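Local structure of dual specificity protein phosphatase 18 (Homo sapiens, 2ESB) at residues Y28-G32 with V33-N37; L39-S43 with N44-M48. The protein removes phosphate from tyrosine, serine and threonine residues of protein substrates, and acts on synthetic MAP-kinase peptides with a preference for phosphotyrosine and diphosphorylated forms. One frame throughout, in Å; residues are numbered along the deposited sequence.

Contact 1 (Y28-G32 with V33-N37); sequences YISNG and VAANN
N31 bends its side chain over the backbone that follows it and ties the end of strand 27-30 to the short helical turn at 33-35, in the loop that leads from this strand of the mixed sheet into helix 38-43, the start of a beta-alpha-beta crossover in the phosphatase domain. Its CG sits between the backbone N and the carbonyl carbon (chi1 65°), which brings OD1 round to the start of the turn, where it accepts from A34 N at 3.0 Å. That bond is almost straight (173°), although the donor lies somewhat out of the plane of the amide. The other end of the same amide is also used, since ND2 bonds to S18 OG, so both polar atoms of N31 are satisfied and the group is fixed against turning over. V33 runs alongside it, with CG2 3.9 Å from N31 ND2.

The main-chain oxygen of N31 is served separately. S30 OG donates to N31 O at 2.9 Å, in the carbonyl plane and on a lone pair, while A35 N adds a weak bond to N31 O of 3.4 Å. Further round, N36 N donates to V33 O, and N37 N to A34 O, before N37 OD1 caps helix 38-43 at M40 N.

The N31 side chain lies about 7 Å from that of C104, the predicted phosphocysteine nucleophile, and G32 shares a backbone hydrogen bond with A105. Small side chains fill in around these bonds: S30 CB meets A34 CB at 3.8 Å, and A35 CB lies 3.6 Å from N31 O.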
# COMPACT_ATOMS: atom_id res chain seq x y z
N TYR A 28 -3.37 -6.82 -4.32
CA TYR A 28 -2.33 -7.64 -3.69
C TYR A 28 -1.13 -6.76 -3.32
O TYR A 28 -0.95 -5.68 -3.89
CB TYR A 28 -1.82 -8.70 -4.67
CG TYR A 28 -2.85 -9.67 -5.19
CD1 TYR A 28 -3.82 -9.26 -6.11
CD2 TYR A 28 -2.83 -11.02 -4.81
CE1 TYR A 28 -4.74 -10.16 -6.64
CE2 TYR A 28 -3.76 -11.94 -5.34
CZ TYR A 28 -4.71 -11.49 -6.25
OH TYR A 28 -5.62 -12.36 -6.78
N ILE A 29 -0.32 -7.23 -2.38
CA ILE A 29 0.89 -6.51 -1.98
C ILE A 29 2.05 -7.51 -2.03
O ILE A 29 1.87 -8.68 -1.68
CB ILE A 29 0.85 -5.98 -0.53
CG1 ILE A 29 -0.24 -4.92 -0.38
CG2 ILE A 29 2.20 -5.39 -0.17
CD1 ILE A 29 -0.42 -4.47 1.09
N SER A 30 3.23 -7.07 -2.44
CA SER A 30 4.37 -7.99 -2.47
C SER A 30 5.69 -7.25 -2.41
O SER A 30 5.73 -6.01 -2.40
CB SER A 30 4.36 -8.85 -3.75
OG SER A 30 4.93 -8.13 -4.85
N ASN A 31 6.78 -8.01 -2.35
CA ASN A 31 8.10 -7.39 -2.34
C ASN A 31 8.54 -7.28 -3.81
O ASN A 31 7.78 -7.63 -4.72
CB ASN A 31 9.10 -8.24 -1.54
CG ASN A 31 9.36 -9.58 -2.17
OD1 ASN A 31 8.74 -9.94 -3.18
ND2 ASN A 31 10.27 -10.35 -1.58
N GLY A 32 9.75 -6.78 -4.04
CA GLY A 32 10.23 -6.61 -5.40
C GLY A 32 10.51 -7.88 -6.18
O GLY A 32 10.43 -7.89 -7.41
N VAL A 33 10.87 -8.95 -5.48
CA VAL A 33 11.15 -10.21 -6.15
C VAL A 33 9.90 -10.77 -6.83
O VAL A 33 9.91 -11.11 -8.02
CB VAL A 33 11.66 -11.27 -5.16
CG1 VAL A 33 11.98 -12.55 -5.91
CG2 VAL A 33 12.88 -10.74 -4.42
N ALA A 34 8.83 -10.88 -6.06
CA ALA A 34 7.58 -11.42 -6.55
C ALA A 34 7.02 -10.60 -7.69
O ALA A 34 6.43 -11.15 -8.62
CB ALA A 34 6.58 -11.49 -5.40
N ALA A 35 7.23 -9.29 -7.62
CA ALA A 35 6.72 -8.36 -8.62
C ALA A 35 7.25 -8.60 -10.03
O ALA A 35 6.67 -8.12 -10.99
CB ALA A 35 7.02 -6.93 -8.18
N ASN A 36 8.36 -9.32 -10.15
CA ASN A 36 8.93 -9.61 -11.47
C ASN A 36 8.87 -11.11 -11.77
O ASN A 36 9.55 -11.60 -12.67
CB ASN A 36 10.37 -9.12 -11.55
CG ASN A 36 10.47 -7.60 -11.61
OD1 ASN A 36 11.41 -7.01 -11.08
ND2 ASN A 36 9.50 -6.97 -12.26
N ASN A 37 8.06 -11.83 -11.00
CA ASN A 37 7.87 -13.27 -11.18
C ASN A 37 6.70 -13.43 -12.14
O ASN A 37 5.53 -13.35 -11.74
CB ASN A 37 7.52 -13.92 -9.84
CG ASN A 37 7.38 -15.43 -9.95
OD1 ASN A 37 6.91 -15.96 -10.95
ND2 ASN A 37 7.78 -16.13 -8.90

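Contact 2 (L39-S43 with N44-M48); sequences LMLSS and NQITM
The carboxamide of N44 meets M40 with its N-H edge: ND2 donates to M40 O at 2.8 Å, nearly straight, with the oxygen only 3° out of the amide plane. M40 CG lies beyond the same nitrogen, 3.7 Å from ND2, and the two side chains run alongside each other. S43 OG stands over one face near ND2, at 3.3 Å, without the geometry of a hydrogen bond from it. With CG beside the backbone N and anti to the carbonyl carbon (chi1 -74°), N44 can grip M40 O twice, the second time through N44 N at 3.2 Å, from above the carbonyl plane. Replacing N44 by alanine removes the amide, and M40 O would probably keep just the bent backbone bond from this position.

At the next carbonyl, I46 N donates to L41 O at 2.8 Å (169°), and Q45 N reaches S42 O at 2.9 Å from well above that carbonyl plane. The chain reverses through the positive phi of Q45, while I46 turns inward across L41, its CG1 4.0 Å from L41 CD2. Both of these buried side chains also touch L101 of strand 100-103. With Q45 as the C-prime residue, the apolar contact of I46, at C-double-prime, with L41, at C3, completes the Schellman motif that ends helix 38-43 before strand 48-51.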
# COMPACT_ATOMS: atom_id res chain seq x y z
N LEU A 39 5.26 -15.99 -13.71
CA LEU A 39 4.27 -17.02 -13.40
C LEU A 39 3.32 -16.62 -12.29
O LEU A 39 2.12 -16.89 -12.36
CB LEU A 39 4.97 -18.33 -13.00
CG LEU A 39 5.57 -19.13 -14.15
CD1 LEU A 39 6.22 -20.40 -13.59
CD2 LEU A 39 4.49 -19.47 -15.15
N MET A 40 3.87 -15.98 -11.26
CA MET A 40 3.08 -15.55 -10.13
C MET A 40 2.09 -14.46 -10.54
O MET A 40 0.97 -14.42 -10.05
CB MET A 40 4.00 -15.03 -9.03
CG MET A 40 3.32 -14.96 -7.68
SD MET A 40 4.53 -14.79 -6.39
CE MET A 40 5.13 -16.45 -6.31
N LEU A 41 2.52 -13.58 -11.43
CA LEU A 41 1.64 -12.51 -11.90
C LEU A 41 0.50 -13.11 -12.72
O LEU A 41 -0.68 -12.81 -12.49
CB LEU A 41 2.42 -11.52 -12.76
CG LEU A 41 3.51 -10.72 -12.04
CD1 LEU A 41 4.28 -9.89 -13.04
CD2 LEU A 41 2.89 -9.84 -10.95
N SER A 42 0.83 -13.98 -13.67
CA SER A 42 -0.23 -14.56 -14.49
C SER A 42 -1.16 -15.48 -13.70
O SER A 42 -2.38 -15.46 -13.89
CB SER A 42 0.37 -15.29 -15.69
OG SER A 42 1.29 -16.28 -15.29
N SER A 43 -0.60 -16.27 -12.79
CA SER A 43 -1.41 -17.20 -12.00
C SER A 43 -2.37 -16.49 -11.05
O SER A 43 -3.42 -17.03 -10.70
CB SER A 43 -0.51 -18.15 -11.21
OG SER A 43 0.01 -17.50 -10.06
N ASN A 44 -2.03 -15.28 -10.62
CA ASN A 44 -2.90 -14.52 -9.75
C ASN A 44 -3.68 -13.50 -10.58
O ASN A 44 -4.32 -12.60 -10.05
CB ASN A 44 -2.09 -13.81 -8.67
CG ASN A 44 -1.60 -14.77 -7.60
OD1 ASN A 44 -2.33 -15.10 -6.68
ND2 ASN A 44 -0.37 -15.23 -7.74
N GLN A 45 -3.59 -13.65 -11.90
CA GLN A 45 -4.29 -12.77 -12.82
C GLN A 45 -4.04 -11.28 -12.60
O GLN A 45 -4.97 -10.47 -12.67
CB GLN A 45 -5.79 -13.06 -12.75
CG GLN A 45 -6.17 -14.41 -13.35
CD GLN A 45 -7.65 -14.71 -13.19
OE1 GLN A 45 -8.09 -15.21 -12.15
NE2 GLN A 45 -8.43 -14.40 -14.21
N ILE A 46 -2.79 -10.91 -12.34
CA ILE A 46 -2.46 -9.50 -12.15
C ILE A 46 -2.44 -8.77 -13.50
O ILE A 46 -1.77 -9.22 -14.44
CB ILE A 46 -1.08 -9.33 -11.49
CG1 ILE A 46 -1.01 -10.10 -10.16
CG2 ILE A 46 -0.80 -7.85 -11.25
CD1 ILE A 46 -2.09 -9.71 -9.16
N THR A 47 -3.13 -7.64 -13.60
CA THR A 47 -3.17 -6.88 -14.85
C THR A 47 -2.56 -5.50 -14.73
O THR A 47 -2.29 -4.83 -15.73
CB THR A 47 -4.62 -6.69 -15.36
OG1 THR A 47 -5.40 -6.02 -14.36
CG2 THR A 47 -5.25 -8.03 -15.68
N MET A 48 -2.34 -5.08 -13.48
CA MET A 48 -1.77 -3.77 -13.19
C MET A 48 -0.72 -3.90 -12.07
O MET A 48 -1.00 -4.49 -11.03
CB MET A 48 -2.87 -2.81 -12.72
CG MET A 48 -2.37 -1.38 -12.44
SD MET A 48 -1.98 -0.50 -13.98
CE MET A 48 -0.56 0.47 -13.47

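In the fold
The two contacts follow each other on one beta-alpha-beta crossover, from strand 27-30 through helix 38-43 to parallel strand 48-51, with strand 100-103 between the two strands in the sheet. The centre of contact 1 is about 12 Å from the centre of the chain, near the predicted nucleophile; that of contact 2 is about 18 Å out, away from it. Of seven touching residues in each, three are buried and one exposed in contact 1, against two and three in contact 2. Contact 1 is mainly polar, whereas contact 2 combines a side-chain amide bond and backbone capping with an apolar pair. They touch directly, Y28 CD1 lying 3.5 Å from I46 CD1, and both reach L101.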